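Local atomic coordinates of polyphenol oxidase, chloroplastic (Malus domestica, PDB entry 6ELV), a protein that catalyses the oxidation of mono- and o-diphenols to o-diquinones, here represented by its separately expressed C-terminal domain. Residues V66-D72 and D120-T126. Sequence-based numbering, arbitrary orientation.
With CA (calcium ion), chain B.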
loop_
_atom_site.group_PDB
_atom_site.type_symbol
_atom_site.label_atom_id
_atom_site.label_comp_id
_atom_site.label_asym_id
_atom_site.label_seq_id
_atom_site.Cartn_x
_atom_site.Cartn_y
_atom_site.Cartn_z
ATOM N N VAL A 66 2.167 3.290 -5.396
ATOM C CA VAL A 66 2.466 2.316 -4.354
ATOM C C VAL A 66 3.622 1.445 -4.812
ATOM O O VAL A 66 3.592 0.904 -5.927
ATOM C CB VAL A 66 1.240 1.438 -4.053
ATOM C CG1 VAL A 66 1.533 0.487 -2.896
ATOM C CG2 VAL A 66 0.020 2.301 -3.760
ATOM N N TYR A 67 4.623 1.303 -3.944
ATOM C CA TYR A 67 5.794 0.473 -4.193
ATOM C C TYR A 67 5.987 -0.496 -3.032
ATOM O O TYR A 67 5.537 -0.249 -1.910
ATOM C CB TYR A 67 7.068 1.323 -4.358
ATOM C CG TYR A 67 7.053 2.215 -5.573
ATOM C CD1 TYR A 67 6.283 3.373 -5.608
ATOM C CD2 TYR A 67 7.819 1.907 -6.687
ATOM C CE1 TYR A 67 6.276 4.185 -6.723
ATOM C CE2 TYR A 67 7.816 2.718 -7.804
ATOM C CZ TYR A 67 7.029 3.847 -7.822
ATOM O OH TYR A 67 7.020 4.661 -8.934
ATOM N N VAL A 68 6.692 -1.589 -3.298
ATOM C CA VAL A 68 7.001 -2.584 -2.275
ATOM C C VAL A 68 8.487 -2.907 -2.337
ATOM O O VAL A 68 9.070 -2.975 -3.423
ATOM C CB VAL A 68 6.148 -3.859 -2.490
ATOM C CG1 VAL A 68 6.498 -4.947 -1.483
ATOM C CG2 VAL A 68 4.674 -3.526 -2.383
ATOM N N ASN A 69 9.095 -3.147 -1.175
ATOM C CA ASN A 69 10.468 -3.628 -1.138
ATOM C C ASN A 69 10.639 -4.628 -0.007
ATOM O O ASN A 69 9.833 -4.701 0.917
ATOM C CB ASN A 69 11.534 -2.504 -1.067
ATOM C CG ASN A 69 11.556 -1.744 0.255
ATOM O OD1 ASN A 69 10.919 -0.697 0.389
ATOM N ND2 ASN A 69 12.338 -2.224 1.217
ATOM N N ASP A 70 11.738 -5.377 -0.103
ATOM C CA ASP A 70 12.108 -6.376 0.887
ATOM C C ASP A 70 12.417 -5.682 2.211
ATOM O O ASP A 70 13.208 -4.728 2.259
ATOM C CB ASP A 70 13.324 -7.129 0.337
ATOM C CG ASP A 70 13.739 -8.317 1.177
ATOM O OD1 ASP A 70 13.959 -8.148 2.398
ATOM O OD2 ASP A 70 13.907 -9.421 0.602
ATOM N N VAL A 71 11.791 -6.171 3.285
ATOM C CA VAL A 71 11.922 -5.582 4.611
ATOM C C VAL A 71 13.360 -5.549 5.109
ATOM O O VAL A 71 13.695 -4.737 5.976
ATOM C CB VAL A 71 10.987 -6.325 5.588
ATOM C CG1 VAL A 71 11.482 -7.748 5.838
ATOM C CG2 VAL A 71 10.814 -5.543 6.880
ATOM N N ASP A 72 14.220 -6.409 4.590
ATOM C CA ASP A 72 15.602 -6.476 5.039
ATOM C C ASP A 72 16.532 -5.536 4.278
ATOM O O ASP A 72 17.723 -5.457 4.606
ATOM C CB ASP A 72 16.090 -7.907 4.882
ATOM C CG ASP A 72 15.200 -8.904 5.607
ATOM O OD1 ASP A 72 15.029 -8.736 6.837
ATOM O OD2 ASP A 72 14.661 -9.833 4.961
ATOM N N ASP A 120 9.992 -13.970 3.387
ATOM C CA ASP A 120 9.919 -12.998 4.470
ATOM C C ASP A 120 8.516 -12.986 5.080
ATOM O O ASP A 120 7.527 -13.346 4.437
ATOM C CB ASP A 120 10.242 -11.589 3.959
ATOM C CG ASP A 120 11.690 -11.423 3.485
ATOM O OD1 ASP A 120 12.583 -12.208 3.874
ATOM O OD2 ASP A 120 11.932 -10.466 2.728
ATOM N N ASP A 121 8.433 -12.539 6.335
ATOM C CA ASP A 121 7.159 -12.464 7.046
ATOM C C ASP A 121 6.476 -11.107 6.915
ATOM O O ASP A 121 5.308 -10.979 7.300
ATOM C CB ASP A 121 7.350 -12.772 8.532
ATOM C CG ASP A 121 7.541 -14.248 8.797
ATOM O OD1 ASP A 121 6.886 -15.069 8.124
ATOM O OD2 ASP A 121 8.348 -14.594 9.679
ATOM N N SER A 122 7.174 -10.099 6.397
ATOM C CA SER A 122 6.619 -8.768 6.220
ATOM C C SER A 122 7.324 -8.150 5.032
ATOM O O SER A 122 8.336 -8.668 4.562
ATOM C CB SER A 122 6.864 -7.909 7.455
ATOM O OG SER A 122 8.249 -7.802 7.726
ATOM N N VAL A 123 6.774 -7.032 4.547
ATOM C CA VAL A 123 7.351 -6.254 3.456
ATOM C C VAL A 123 7.257 -4.783 3.828
ATOM O O VAL A 123 6.542 -4.400 4.754
ATOM C CB VAL A 123 6.649 -6.518 2.107
ATOM C CG1 VAL A 123 6.765 -7.988 1.723
ATOM C CG2 VAL A 123 5.177 -6.072 2.164
ATOM N N VAL A 124 7.973 -3.948 3.079
ATOM C CA VAL A 124 7.844 -2.502 3.222
ATOM C C VAL A 124 7.006 -1.962 2.078
ATOM O O VAL A 124 7.323 -2.192 0.901
ATOM C CB VAL A 124 9.216 -1.816 3.264
ATOM C CG1 VAL A 124 9.046 -0.297 3.265
ATOM C CG2 VAL A 124 9.991 -2.270 4.497
ATOM N N VAL A 125 5.956 -1.224 2.420
ATOM C CA VAL A 125 5.089 -0.570 1.450
ATOM C C VAL A 125 5.383 0.919 1.496
ATOM O O VAL A 125 5.374 1.523 2.576
ATOM C CB VAL A 125 3.607 -0.849 1.750
ATOM C CG1 VAL A 125 2.704 -0.096 0.774
ATOM C CG2 VAL A 125 3.337 -2.359 1.651
ATOM N N THR A 126 5.611 1.505 0.324
ATOM C CA THR A 126 5.869 2.929 0.178
ATOM C C THR A 126 4.707 3.557 -0.577
ATOM O O THR A 126 4.306 3.052 -1.631
ATOM C CB THR A 126 7.186 3.147 -0.582
ATOM O OG1 THR A 126 8.273 2.573 0.157
ATOM C CG2 THR A 126 7.498 4.620 -0.777
HETATM CA CA CA B . 14.353 -10.626 2.718
HETATM O O HOH W 1 8.504 0.049 -0.631
HETATM O O HOH W 2 10.203 -8.401 2.588
HETATM O O HOH W 3 15.726 -12.483 3.591
HETATM O O HOH W 4 14.366 -12.310 0.989
#
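Y67 and N69 pair with T126 and V124 as the hydrogen-bonded positions of an antiparallel ladder between strands 62-70 and 122-131, neighbours inside the mixed sheet of the C-terminal domain; the local axes, 155° apart in direction, approach to 4.6 Å. Each pair is closed by two backbone hydrogen bonds, T126 N to Y67 O being 2.8 Å. V68 faces V125 as a non-hydrogen-bonded pair, and V68 CG1 also meets V123 CB at 3.9 Å, beneath helix 109-115. On the other face, chi1 of 69° sets the N69 amide alongside V124, N69 OD1 touching V124 CG1 at 3.5 Å, while ND2 reaches forward in a bent hydrogen bond to D70 O, from above its carbonyl plane. Water 1 joins N69 OD1 (2.7 Å), V124 O and T126 OG1. An alanine in place of N69 would probably leave this water without one acceptor and D70 O without its amide donor. V71 CG2 packs on S122 OG (3.5 Å) and reaches V124 CG2. Calcium is gripped by D70 and D120, each through both oxygens, their carboxylate planes 81° apart, by D72 OD2 at 2.4 Å and by waters 3 and 4. An Asx turn, with D72 N on the anti lone pair of D70 OD1 (2.8 Å), is consistent with fixing the D70 carboxylate for the metal; water 2 ties D120 OD2 to V71 N and S122 O. The calcium probably offsets repulsion among the three acids and pins D70-D72 to D120 at this end of the strand pair.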